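Local atomic coordinates of ABC transporter, substrate binding protein (Agrobacterium tumefaciens, PDB entry 3C9H), a protein that probably captures a solute in the periplasm for import by an ABC transporter, and binds a magnesium ion. Residues A[96-104]-A[331-341]. Sequence-based numbering, arbitrary orientation.
Sequences MDLQVKLSN and GLMVYLDQVKR
Asp97 and Arg341 carry the charged part of this contact. Arg341 NH1 donates to Asp97 OD2 over 2.9 Å at an N-H...O angle of 147°; the oxygen lies near the guanidinium plane, whereas the nitrogen meets its syn side well out of the carboxylate plane. A water doubles the link, donating to Asp97 OD1 at 2.7 Å and accepting from Arg341 NH2. A chi1 of 60°, with CG tucked between the two backbone branches, puts the Asp97 carboxylate where OD2 meets the Arg341 guanidinium, while Leu98 CD2 sits over one face of that group, 3.8 Å from Arg341 NH1. Arg341 also makes a cation-pi contact with Phe185. In this periplasmic binding protein fold, helix 96-104 follows strand 90-93, and the chain running into the C-terminal helix 338-353 packs along it. The aromatic evidence is a CH-pi contact: Asp97 CA stands 3.8 Å from the Tyr335 ring centroid, 14° off the normal, while Val334 CB lies offset over the opposite face. Val100 splits its branches, CG2 meeting Tyr335 CE1 at 3.7 Å and CG1 reaching Leu332 CD1 at 3.9 Å. Leu332 spreads its methyls along the helix, CD1 against Lys101 CB and CD2 3.4 Å from Asn104 CB.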
loop_
_atom_site.group_PDB
_atom_site.type_symbol
_atom_site.label_atom_id
_atom_site.label_comp_id
_atom_site.label_asym_id
_atom_site.label_seq_id
_atom_site.Cartn_x
_atom_site.Cartn_y
_atom_site.Cartn_z
ATOM N N MET A 96 -0.897 -6.561 -3.210
ATOM C CA MET A 96 -2.012 -7.477 -3.003
ATOM C C MET A 96 -1.783 -8.744 -3.812
ATOM O O MET A 96 -2.019 -9.854 -3.349
ATOM C CB MET A 96 -3.329 -6.845 -3.444
ATOM C CG MET A 96 -3.766 -5.531 -2.745
ATOM S SD MET A 96 -5.339 -4.843 -3.315
ATOM C CE MET A 96 -6.468 -6.095 -2.725
ATOM N N ASP A 97 -1.341 -8.544 -5.033
ATOM C CA ASP A 97 -1.056 -9.625 -5.949
ATOM C C ASP A 97 0.018 -10.598 -5.452
ATOM O O ASP A 97 -0.154 -11.822 -5.544
ATOM C CB ASP A 97 -0.754 -9.067 -7.343
ATOM C CG ASP A 97 0.450 -8.120 -7.388
ATOM O OD1 ASP A 97 0.744 -7.410 -6.400
ATOM O OD2 ASP A 97 1.062 -8.042 -8.475
ATOM N N LEU A 98 1.081 -10.076 -4.853
ATOM C CA LEU A 98 2.155 -10.916 -4.339
ATOM C C LEU A 98 1.687 -11.696 -3.122
ATOM O O LEU A 98 2.136 -12.814 -2.897
ATOM C CB LEU A 98 3.396 -10.068 -3.974
ATOM C CG LEU A 98 4.040 -9.346 -5.173
ATOM C CD1 LEU A 98 5.275 -8.574 -4.774
ATOM C CD2 LEU A 98 4.322 -10.336 -6.352
ATOM N N GLN A 99 0.797 -11.095 -2.327
ATOM C CA GLN A 99 0.250 -11.775 -1.163
ATOM C C GLN A 99 -0.689 -12.905 -1.553
ATOM O O GLN A 99 -0.656 -13.974 -0.972
ATOM C CB GLN A 99 -0.441 -10.784 -0.237
ATOM C CG GLN A 99 0.551 -9.851 0.468
ATOM C CD GLN A 99 1.285 -10.535 1.617
ATOM O OE1 GLN A 99 2.281 -11.235 1.399
ATOM N NE2 GLN A 99 0.807 -10.319 2.855
ATOM N N VAL A 100 -1.527 -12.661 -2.540
ATOM C CA VAL A 100 -2.419 -13.708 -3.052
ATOM C C VAL A 100 -1.589 -14.806 -3.731
ATOM O O VAL A 100 -1.860 -15.983 -3.533
ATOM C CB VAL A 100 -3.510 -13.129 -3.976
ATOM C CG1 VAL A 100 -4.315 -14.280 -4.715
ATOM C CG2 VAL A 100 -4.462 -12.258 -3.150
ATOM N N LYS A 101 -0.563 -14.440 -4.494
ATOM C CA LYS A 101 0.375 -15.460 -5.006
ATOM C C LYS A 101 1.017 -16.351 -3.929
ATOM O O LYS A 101 1.030 -17.566 -4.083
ATOM C CB LYS A 101 1.446 -14.848 -5.906
ATOM C CG LYS A 101 2.372 -15.895 -6.534
ATOM C CD LYS A 101 3.155 -15.301 -7.662
ATOM C CE LYS A 101 3.998 -16.367 -8.422
ATOM N NZ LYS A 101 3.211 -17.596 -8.893
ATOM N N LEU A 102 1.578 -15.778 -2.856
ATOM C CA LEU A 102 2.081 -16.603 -1.757
ATOM C C LEU A 102 1.017 -17.577 -1.287
ATOM O O LEU A 102 1.290 -18.756 -1.115
ATOM C CB LEU A 102 2.526 -15.784 -0.543
ATOM C CG LEU A 102 3.781 -14.919 -0.589
ATOM C CD1 LEU A 102 3.834 -14.062 0.688
ATOM C CD2 LEU A 102 5.037 -15.744 -0.735
ATOM N N SER A 103 -0.194 -17.067 -1.073
ATOM C CA SER A 103 -1.289 -17.853 -0.537
ATOM C C SER A 103 -1.691 -18.959 -1.522
ATOM O O SER A 103 -1.952 -20.117 -1.131
ATOM C CB SER A 103 -2.472 -16.928 -0.232
ATOM O OG SER A 103 -2.113 -15.937 0.725
ATOM N N ASN A 104 -1.725 -18.612 -2.799
ATOM C CA ASN A 104 -2.011 -19.596 -3.850
ATOM C C ASN A 104 -0.933 -20.706 -3.979
ATOM O O ASN A 104 -1.244 -21.847 -4.322
ATOM C CB ASN A 104 -2.185 -18.853 -5.175
ATOM C CG ASN A 104 -2.793 -19.711 -6.250
ATOM O OD1 ASN A 104 -2.109 -20.076 -7.217
ATOM N ND2 ASN A 104 -4.067 -20.058 -6.096
ATOM N N GLY A 331 -9.084 -14.637 -6.006
ATOM C CA GLY A 331 -7.755 -15.218 -5.952
ATOM C C GLY A 331 -6.896 -14.722 -7.092
ATOM O O GLY A 331 -7.058 -13.594 -7.584
ATOM N N LEU A 332 -5.979 -15.580 -7.516
ATOM C CA LEU A 332 -4.822 -15.135 -8.297
ATOM C C LEU A 332 -5.220 -14.663 -9.707
ATOM O O LEU A 332 -4.542 -13.814 -10.304
ATOM C CB LEU A 332 -3.756 -16.251 -8.319
ATOM C CG LEU A 332 -2.271 -15.881 -8.441
ATOM C CD1 LEU A 332 -1.909 -14.571 -7.717
ATOM C CD2 LEU A 332 -1.440 -17.060 -7.954
ATOM N N MET A 333 -6.331 -15.204 -10.212
ATOM C CA MET A 333 -6.904 -14.823 -11.521
ATOM C C MET A 333 -7.166 -13.321 -11.721
ATOM O O MET A 333 -7.145 -12.844 -12.856
ATOM C CB MET A 333 -8.220 -15.571 -11.758
ATOM C CG MET A 333 -9.304 -15.280 -10.713
ATOM S SD MET A 333 -10.831 -16.153 -11.103
ATOM C CE MET A 333 -11.514 -16.477 -9.465
ATOM N N VAL A 334 -7.442 -12.588 -10.643
ATOM C CA VAL A 334 -7.615 -11.123 -10.735
ATOM C C VAL A 334 -6.309 -10.409 -11.150
ATOM O O VAL A 334 -6.330 -9.312 -11.748
ATOM C CB VAL A 334 -8.125 -10.524 -9.383
ATOM C CG1 VAL A 334 -8.359 -9.005 -9.502
ATOM C CG2 VAL A 334 -9.402 -11.227 -8.939
ATOM N N TYR A 335 -5.181 -11.049 -10.837
ATOM C CA TYR A 335 -3.852 -10.459 -10.990
ATOM C C TYR A 335 -3.048 -11.026 -12.160
ATOM O O TYR A 335 -3.227 -12.180 -12.549
ATOM C CB TYR A 335 -3.076 -10.701 -9.718
ATOM C CG TYR A 335 -3.833 -10.290 -8.489
ATOM C CD1 TYR A 335 -4.448 -11.237 -7.669
ATOM C CD2 TYR A 335 -3.955 -8.944 -8.145
ATOM C CE1 TYR A 335 -5.140 -10.856 -6.530
ATOM C CE2 TYR A 335 -4.647 -8.552 -6.991
ATOM C CZ TYR A 335 -5.237 -9.515 -6.196
ATOM O OH TYR A 335 -5.913 -9.123 -5.079
ATOM N N LEU A 336 -2.126 -10.203 -12.656
ATOM C CA LEU A 336 -1.261 -10.538 -13.794
ATOM C C LEU A 336 -0.257 -11.634 -13.451
ATOM O O LEU A 336 0.442 -11.553 -12.454
ATOM C CB LEU A 336 -0.480 -9.300 -14.258
ATOM C CG LEU A 336 -1.226 -8.256 -15.096
ATOM C CD1 LEU A 336 -2.444 -7.734 -14.344
ATOM C CD2 LEU A 336 -0.299 -7.105 -15.464
ATOM N N ASP A 337 -0.167 -12.641 -14.316
ATOM C CA ASP A 337 0.809 -13.692 -14.148
ATOM C C ASP A 337 2.243 -13.165 -14.331
ATOM O O ASP A 337 2.452 -12.068 -14.848
ATOM C CB ASP A 337 0.500 -14.861 -15.097
ATOM C CG ASP A 337 0.753 -14.543 -16.558
ATOM O OD1 ASP A 337 1.754 -13.880 -16.887
ATOM O OD2 ASP A 337 -0.023 -15.032 -17.407
ATOM N N GLN A 338 3.218 -13.980 -13.934
ATOM C CA GLN A 338 4.634 -13.573 -13.896
ATOM C C GLN A 338 5.147 -13.030 -15.233
ATOM O O GLN A 338 5.885 -12.028 -15.263
ATOM C CB GLN A 338 5.524 -14.748 -13.431
ATOM C CG GLN A 338 5.225 -15.202 -11.999
ATOM C CD GLN A 338 5.764 -16.585 -11.694
ATOM O OE1 GLN A 338 6.945 -16.867 -11.925
ATOM N NE2 GLN A 338 4.908 -17.454 -11.157
ATOM N N VAL A 339 4.768 -13.682 -16.332
ATOM C CA VAL A 339 5.268 -13.291 -17.638
ATOM C C VAL A 339 4.603 -12.005 -18.109
ATOM O O VAL A 339 5.267 -11.142 -18.660
ATOM C CB VAL A 339 5.075 -14.397 -18.691
ATOM C CG1 VAL A 339 5.548 -13.929 -20.063
ATOM C CG2 VAL A 339 5.816 -15.657 -18.284
ATOM N N LYS A 340 3.296 -11.879 -17.902
ATOM C CA LYS A 340 2.588 -10.622 -18.195
ATOM C C LYS A 340 3.079 -9.493 -17.309
ATOM O O LYS A 340 3.159 -8.369 -17.752
ATOM C CB LYS A 340 1.092 -10.770 -18.013
ATOM C CG LYS A 340 0.455 -11.601 -19.063
ATOM C CD LYS A 340 -1.016 -11.696 -18.832
ATOM C CE LYS A 340 -1.774 -11.888 -20.146
ATOM N NZ LYS A 340 -3.244 -11.771 -19.879
ATOM N N ARG A 341 3.400 -9.810 -16.058
ATOM C CA ARG A 341 4.018 -8.869 -15.154
ATOM C C ARG A 341 5.286 -8.301 -15.767
ATOM O O ARG A 341 5.467 -7.077 -15.820
ATOM C CB ARG A 341 4.321 -9.533 -13.800
ATOM C CG ARG A 341 4.747 -8.561 -12.701
ATOM C CD ARG A 341 5.575 -9.220 -11.588
ATOM N NE ARG A 341 5.826 -8.265 -10.502
ATOM C CZ ARG A 341 4.916 -7.916 -9.597
ATOM N NH1 ARG A 341 3.703 -8.468 -9.624
ATOM N NH2 ARG A 341 5.222 -7.007 -8.663
HETATM O O HOH W 1 3.015 -6.218 -7.087
HETATM O O HOH W 2 -0.188 -8.485 -10.514
#